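Local coordinates for tyrosine recombinase XerH (Helicobacter pylori, PDB 5JJV), which cuts and rejoins DNA at specific recombination sites as a tyrosine recombinase and takes part in chromosome segregation, at residues B[47-52]-B[60-65]; B[233-238]-B[245-250]. One frame throughout, in Å; residues are numbered along the deposited sequence.

Interaction 1 (B[47-52]-B[60-65]). With nucleotides of chain C.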
loop_
_atom_site.group_PDB
_atom_site.type_symbol
_atom_site.label_atom_id
_atom_site.label_comp_id
_atom_site.label_asym_id
_atom_site.label_seq_id
_atom_site.Cartn_x
_atom_site.Cartn_y
_atom_site.Cartn_z
ATOM N N ASN B 47 -14.612 -16.052 30.111
ATOM C CA ASN B 47 -14.439 -16.838 31.325
ATOM C C ASN B 47 -14.815 -18.299 31.112
ATOM O O ASN B 47 -14.159 -19.202 31.632
ATOM C CB ASN B 47 -15.271 -16.247 32.466
ATOM C CG ASN B 47 -14.913 -14.802 32.756
ATOM O OD1 ASN B 47 -13.799 -14.358 32.478
ATOM N ND2 ASN B 47 -15.861 -14.060 33.318
ATOM N N GLU B 48 -15.874 -18.524 30.340
ATOM C CA GLU B 48 -16.362 -19.875 30.089
ATOM C C GLU B 48 -15.424 -20.658 29.174
ATOM O O GLU B 48 -15.424 -21.889 29.181
ATOM C CB GLU B 48 -17.771 -19.825 29.496
ATOM C CG GLU B 48 -18.836 -19.397 30.496
ATOM C CD GLU B 48 -20.151 -19.031 29.835
ATOM O OE1 GLU B 48 -20.280 -19.230 28.609
ATOM O OE2 GLU B 48 -21.054 -18.538 30.544
ATOM N N LEU B 49 -14.620 -19.944 28.391
ATOM C CA LEU B 49 -13.632 -20.591 27.534
ATOM C C LEU B 49 -12.436 -21.072 28.350
ATOM O O LEU B 49 -11.736 -22.002 27.949
ATOM C CB LEU B 49 -13.173 -19.641 26.425
ATOM C CG LEU B 49 -14.142 -19.502 25.247
ATOM C CD1 LEU B 49 -13.714 -18.393 24.304
ATOM C CD2 LEU B 49 -14.278 -20.817 24.497
ATOM N N ASN B 50 -12.207 -20.438 29.496
ATOM C CA ASN B 50 -11.145 -20.856 30.404
ATOM C C ASN B 50 -11.519 -22.117 31.172
ATOM O O ASN B 50 -10.702 -23.021 31.340
ATOM C CB ASN B 50 -10.802 -19.735 31.387
ATOM C CG ASN B 50 -9.911 -18.674 30.775
ATOM O OD1 ASN B 50 -9.052 -18.970 29.943
ATOM N ND2 ASN B 50 -10.108 -17.427 31.187
ATOM N N GLN B 51 -12.764 -22.168 31.636
ATOM C CA GLN B 51 -13.250 -23.301 32.418
ATOM C C GLN B 51 -13.628 -24.482 31.528
ATOM O O GLN B 51 -13.941 -25.567 32.022
ATOM C CB GLN B 51 -14.449 -22.882 33.272
ATOM N N ALA B 52 -13.597 -24.266 30.217
ATOM C CA ALA B 52 -13.945 -25.310 29.260
ATOM C C ALA B 52 -12.828 -26.342 29.133
ATOM O O ALA B 52 -11.653 -25.991 29.020
ATOM C CB ALA B 52 -14.257 -24.700 27.904
ATOM N N LYS B 60 -20.551 -24.649 22.425
ATOM C CA LYS B 60 -21.650 -23.908 23.032
ATOM C C LYS B 60 -21.269 -22.457 23.305
ATOM O O LYS B 60 -22.056 -21.543 23.056
ATOM C CB LYS B 60 -22.098 -24.584 24.329
ATOM N N VAL B 61 -20.056 -22.250 23.811
ATOM C CA VAL B 61 -19.589 -20.913 24.161
ATOM C C VAL B 61 -19.333 -20.064 22.915
ATOM O O VAL B 61 -19.663 -18.877 22.885
ATOM C CB VAL B 61 -18.305 -20.973 25.016
ATOM C CG1 VAL B 61 -17.756 -19.578 25.255
ATOM C CG2 VAL B 61 -18.587 -21.662 26.342
ATOM N N CYS B 62 -18.753 -20.676 21.886
ATOM C CA CYS B 62 -18.479 -19.964 20.642
ATOM C C CYS B 62 -19.767 -19.624 19.897
ATOM O O CYS B 62 -19.866 -18.570 19.266
ATOM C CB CYS B 62 -17.549 -20.784 19.747
ATOM S SG CYS B 62 -15.827 -20.803 20.303
ATOM N N LYS B 63 -20.750 -20.517 19.968
ATOM C CA LYS B 63 -22.071 -20.231 19.420
ATOM C C LYS B 63 -22.704 -19.074 20.183
ATOM O O LYS B 63 -23.286 -18.167 19.588
ATOM C CB LYS B 63 -22.976 -21.464 19.485
ATOM C CG LYS B 63 -22.686 -22.516 18.429
ATOM C CD LYS B 63 -23.649 -23.685 18.553
ATOM C CE LYS B 63 -23.426 -24.709 17.453
ATOM N NZ LYS B 63 -24.387 -25.844 17.561
ATOM N N LYS B 64 -22.579 -19.119 21.506
ATOM C CA LYS B 64 -23.068 -18.056 22.376
ATOM C C LYS B 64 -22.420 -16.722 22.019
ATOM O O LYS B 64 -23.068 -15.677 22.044
ATOM C CB LYS B 64 -22.797 -18.408 23.842
ATOM C CG LYS B 64 -23.128 -17.307 24.835
ATOM C CD LYS B 64 -22.767 -17.728 26.252
ATOM C CE LYS B 64 -23.018 -16.609 27.250
ATOM N NZ LYS B 64 -22.677 -17.019 28.642
ATOM N N ALA B 65 -21.137 -16.771 21.678
ATOM C CA ALA B 65 -20.396 -15.575 21.302
ATOM C C ALA B 65 -20.885 -15.023 19.967
ATOM O O ALA B 65 -21.073 -13.815 19.819
ATOM C CB ALA B 65 -18.906 -15.875 21.239
ATOM P P DT C 7 -27.018 -22.545 17.602
ATOM O OP1 DT C 7 -26.981 -23.842 18.315
ATOM O OP2 DT C 7 -26.201 -21.414 18.094
ATOM O "O5'" DT C 7 -26.660 -22.815 16.070
ATOM C "C5'" DT C 7 -27.559 -23.556 15.256
ATOM C "C4'" DT C 7 -27.036 -23.653 13.838
ATOM O "O4'" DT C 7 -27.562 -22.564 13.046
ATOM C "C3'" DT C 7 -25.511 -23.579 13.710
ATOM O "O3'" DT C 7 -25.027 -24.709 13.007
ATOM C "C2'" DT C 7 -25.264 -22.283 12.929
ATOM C "C1'" DT C 7 -26.564 -22.138 12.158
ATOM N N1 DT C 7 -26.858 -20.741 11.740
ATOM C C2 DT C 7 -27.520 -20.522 10.555
ATOM O O2 DT C 7 -27.890 -21.421 9.820
ATOM N N3 DT C 7 -27.741 -19.203 10.258
ATOM C C4 DT C 7 -27.369 -18.103 11.010
ATOM O O4 DT C 7 -27.614 -16.954 10.657
ATOM C C5 DT C 7 -26.675 -18.405 12.241
ATOM C C7 DT C 7 -26.223 -17.294 13.142
ATOM C C6 DT C 7 -26.454 -19.694 12.542
ATOM P P DG C 8 -23.705 -25.464 13.516
ATOM O OP1 DG C 8 -24.139 -26.564 14.402
ATOM O OP2 DG C 8 -22.767 -24.434 14.016
ATOM O "O5'" DG C 8 -23.083 -26.086 12.181
ATOM C "C5'" DG C 8 -23.799 -27.080 11.464
ATOM C "C4'" DG C 8 -23.716 -26.832 9.970
ATOM O "O4'" DG C 8 -24.259 -25.520 9.668
ATOM C "C3'" DG C 8 -22.301 -26.860 9.383
ATOM O "O3'" DG C 8 -22.295 -27.613 8.173
ATOM C "C2'" DG C 8 -21.987 -25.383 9.139
ATOM C "C1'" DG C 8 -23.364 -24.814 8.841
ATOM N N9 DG C 8 -23.480 -23.391 9.147
ATOM C C8 DG C 8 -22.980 -22.740 10.249
ATOM N N7 DG C 8 -23.236 -21.462 10.257
ATOM C C5 DG C 8 -23.954 -21.252 9.087
ATOM C C6 DG C 8 -24.505 -20.060 8.557
ATOM O O6 DG C 8 -24.464 -18.917 9.035
ATOM N N1 DG C 8 -25.155 -20.287 7.347
ATOM C C2 DG C 8 -25.261 -21.510 6.728
ATOM N N2 DG C 8 -25.926 -21.531 5.564
ATOM N N3 DG C 8 -24.749 -22.635 7.214
ATOM C C4 DG C 8 -24.113 -22.430 8.392
#
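V61 of helix 55-68 splits its two methyls between neighbours on helix 39-50. CG1, anti to the backbone N (chi1 174°), reaches the branch point of L49: L49 CG is 3.6 Å from V61 CG1, and L49 CD2 rests on the same methyl. V61 CG2 turns the other way and lies against the stem of E48, 3.7 Å from E48 CB. Beyond that stem the E48 chain runs out straight, and its carboxylate meets the equally extended K64 chain at about a right angle. The salt bridge is uneven: K64 NZ stands 2.9 Å from E48 OE2 and 3.3 Å from OE1, both hydrogen bonds being weak. E44, one helical turn before E48, pairs with the same ammonium.

The two helices follow each other in the all-helical core-binding domain, and helix 12-30 closes over L49 and C62. SG of C62 is a looser neighbour of L49 CD2, at 4.5 Å. K63 leaves helix 55-68 toward the DNA, its extended chain carrying NZ to two consecutive phosphates of chain C, 3.2 Å from DG8 OP1 and 3.4 Å from DT7 OP1, both weak hydrogen bonds; E59 forms a salt bridge with the same NZ.

Interaction 2 (B[233-238]-B[245-250])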
loop_
_atom_site.group_PDB
_atom_site.type_symbol
_atom_site.label_atom_id
_atom_site.label_comp_id
_atom_site.label_asym_id
_atom_site.label_seq_id
_atom_site.Cartn_x
_atom_site.Cartn_y
_atom_site.Cartn_z
ATOM N N TYR B 233 -30.324 12.518 -2.149
ATOM C CA TYR B 233 -30.099 12.019 -0.799
ATOM C C TYR B 233 -28.665 11.534 -0.651
ATOM O O TYR B 233 -28.247 10.600 -1.332
ATOM C CB TYR B 233 -31.067 10.881 -0.454
ATOM C CG TYR B 233 -32.438 11.332 -0.004
ATOM C CD1 TYR B 233 -32.627 11.889 1.254
ATOM C CD2 TYR B 233 -33.545 11.185 -0.827
ATOM C CE1 TYR B 233 -33.879 12.300 1.674
ATOM C CE2 TYR B 233 -34.801 11.592 -0.416
ATOM C CZ TYR B 233 -34.962 12.148 0.834
ATOM O OH TYR B 233 -36.211 12.556 1.246
ATOM N N THR B 234 -27.909 12.179 0.231
ATOM C CA THR B 234 -26.583 11.694 0.588
ATOM C C THR B 234 -26.685 10.840 1.847
ATOM O O THR B 234 -27.041 11.335 2.915
ATOM C CB THR B 234 -25.589 12.845 0.823
ATOM O OG1 THR B 234 -25.444 13.609 -0.381
ATOM C CG2 THR B 234 -24.232 12.296 1.236
ATOM N N ILE B 235 -26.380 9.554 1.713
ATOM C CA ILE B 235 -26.515 8.623 2.826
ATOM C C ILE B 235 -25.160 8.202 3.383
ATOM O O ILE B 235 -24.325 7.662 2.658
ATOM C CB ILE B 235 -27.285 7.358 2.409
ATOM C CG1 ILE B 235 -28.529 7.729 1.603
ATOM C CG2 ILE B 235 -27.652 6.532 3.634
ATOM C CD1 ILE B 235 -29.210 6.537 0.968
ATOM N N LEU B 236 -24.948 8.450 4.671
ATOM C CA LEU B 236 -23.740 7.989 5.344
ATOM C C LEU B 236 -23.905 6.544 5.798
ATOM O O LEU B 236 -24.876 6.204 6.473
ATOM C CB LEU B 236 -23.401 8.886 6.535
ATOM C CG LEU B 236 -22.840 10.267 6.193
ATOM C CD1 LEU B 236 -22.486 11.034 7.458
ATOM C CD2 LEU B 236 -21.629 10.141 5.282
ATOM N N ILE B 237 -22.951 5.699 5.421
ATOM C CA ILE B 237 -23.024 4.276 5.730
ATOM C C ILE B 237 -21.853 3.798 6.580
ATOM O O ILE B 237 -20.695 3.919 6.179
ATOM C CB ILE B 237 -23.058 3.424 4.448
ATOM C CG1 ILE B 237 -24.297 3.745 3.614
ATOM C CG2 ILE B 237 -23.024 1.943 4.791
ATOM C CD1 ILE B 237 -24.382 2.930 2.346
ATOM N N LYS B 238 -22.162 3.255 7.753
ATOM C CA LYS B 238 -21.176 2.526 8.539
ATOM C C LYS B 238 -21.101 1.105 7.995
ATOM O O LYS B 238 -21.949 0.269 8.305
ATOM C CB LYS B 238 -21.544 2.527 10.024
ATOM C CG LYS B 238 -20.572 1.768 10.920
ATOM C CD LYS B 238 -20.964 1.899 12.386
ATOM C CE LYS B 238 -20.001 1.159 13.299
ATOM N NZ LYS B 238 -20.114 -0.321 13.168
ATOM N N ARG B 245 -18.547 5.274 4.405
ATOM C CA ARG B 245 -18.616 5.789 3.047
ATOM C C ARG B 245 -19.944 6.500 2.830
ATOM O O ARG B 245 -20.926 6.224 3.518
ATOM C CB ARG B 245 -18.444 4.663 2.025
ATOM C CG ARG B 245 -19.635 3.725 1.920
ATOM C CD ARG B 245 -19.411 2.664 0.854
ATOM N NE ARG B 245 -20.621 1.888 0.591
ATOM C CZ ARG B 245 -20.962 0.790 1.256
ATOM N NH1 ARG B 245 -22.080 0.148 0.950
ATOM N NH2 ARG B 245 -20.184 0.334 2.229
ATOM N N ALA B 246 -19.964 7.427 1.879
ATOM C CA ALA B 246 -21.190 8.132 1.535
ATOM C C ALA B 246 -21.701 7.653 0.185
ATOM O O ALA B 246 -20.926 7.501 -0.760
ATOM C CB ALA B 246 -20.960 9.636 1.520
ATOM N N VAL B 247 -23.002 7.401 0.100
ATOM C CA VAL B 247 -23.622 7.023 -1.163
ATOM C C VAL B 247 -24.773 7.971 -1.478
ATOM O O VAL B 247 -25.381 8.545 -0.573
ATOM C CB VAL B 247 -24.137 5.568 -1.141
ATOM C CG1 VAL B 247 -22.996 4.600 -0.843
ATOM C CG2 VAL B 247 -25.258 5.412 -0.128
ATOM N N MET B 248 -25.063 8.142 -2.762
ATOM C CA MET B 248 -26.116 9.061 -3.174
ATOM C C MET B 248 -27.300 8.328 -3.791
ATOM O O MET B 248 -27.134 7.383 -4.561
ATOM C CB MET B 248 -25.572 10.099 -4.157
ATOM C CG MET B 248 -26.628 11.057 -4.687
ATOM S SD MET B 248 -25.918 12.452 -5.574
ATOM C CE MET B 248 -25.049 13.276 -4.243
ATOM N N LEU B 249 -28.498 8.776 -3.435
ATOM C CA LEU B 249 -29.728 8.217 -3.968
ATOM C C LEU B 249 -30.660 9.342 -4.404
ATOM O O LEU B 249 -31.053 10.180 -3.591
ATOM C CB LEU B 249 -30.400 7.323 -2.924
ATOM C CG LEU B 249 -31.824 6.835 -3.191
ATOM C CD1 LEU B 249 -31.917 6.132 -4.534
ATOM C CD2 LEU B 249 -32.270 5.910 -2.071
ATOM N N LYS B 250 -30.998 9.370 -5.689
ATOM C CA LYS B 250 -31.901 10.389 -6.214
ATOM C C LYS B 250 -33.268 10.283 -5.549
ATOM O O LYS B 250 -33.825 9.193 -5.419
ATOM C CB LYS B 250 -32.034 10.268 -7.733
ATOM C CG LYS B 250 -30.781 10.663 -8.494
ATOM C CD LYS B 250 -30.299 12.041 -8.068
ATOM C CE LYS B 250 -29.191 12.549 -8.974
ATOM N NZ LYS B 250 -29.683 12.830 -10.350
#
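Y233 and L249 open a run of backbone pairing that continues through I235 with V247 to I237 with R245. All three are antiparallel hydrogen-bonded pairs with two N-H...O=C bonds each. The straightest, I235 N to V247 O, is 2.7 Å long with 174° at the hydrogen; R245 N to I237 O is the longest, at 3.1 Å. Interleaved with these bonds are CA-H...O contacts from M248, T234 and A246 to the carbonyl oxygens of Y233, V247 and I235, with M248 CA 3.2 Å from Y233 O.

The strands form a beta hairpin in the small three-stranded antiparallel sheet of the catalytic domain of tyrosine recombinases; strand 226-229 flanks 232-238 on its other side.

Side-chain packing differs between the two faces. On the face of Y233, I235, I237, V247 and L249, I237 CD1 packs 3.6 Å from V247 CG2, the two side chains crossing at about a right angle. The I235 and L249 side chains lie side by side, pointing the same way, with I235 CD1 nearest L249 CB; helix 198-211 covers L249. On the other face L236 CD2 meets A246 CB at 3.9 Å. There M248, bent at chi3 (-66°), brings its methyl CE into van der Waals approach to the hydroxyl oxygen T234 OG1, at 3.9 Å. A second subunit packs on L236, A246 and M248.

Among the polar groups, R245 has its CG wedged between backbone N and carbonyl carbon (chi1 72°); the chain runs extended to NE, and the last torsion turns the guanidinium flat side toward I237, whose CG2 sits 4.0 Å above one face, toward the rim. R245 NH1 forms a salt bridge with E217. The side chains of R214 and R313, both predicted active-site residues, come within about 4 Å of that of R245 (nearest atoms), R245 NH2 lying close to R214 NH1.

Interaction 1 belongs to the core-binding domain and interaction 2 to the catalytic domain; their centres are about 39 Å apart, on opposite sides of the chain's centre, and they share no helix or strand. Both are largely buried, but 47-52 with 60-65 joins two helices through side chains alone, a small apolar patch edged by a salt bridge, whereas 233-238 with 245-250 is held by main-chain bonds and buries more than twice the area (570 against 245 Å²). Their outward faces also differ: K63 in interaction 1 touches DNA phosphates directly, while interaction 2 lies beside the predicted active-site arginines and presents one sheet face to another subunit.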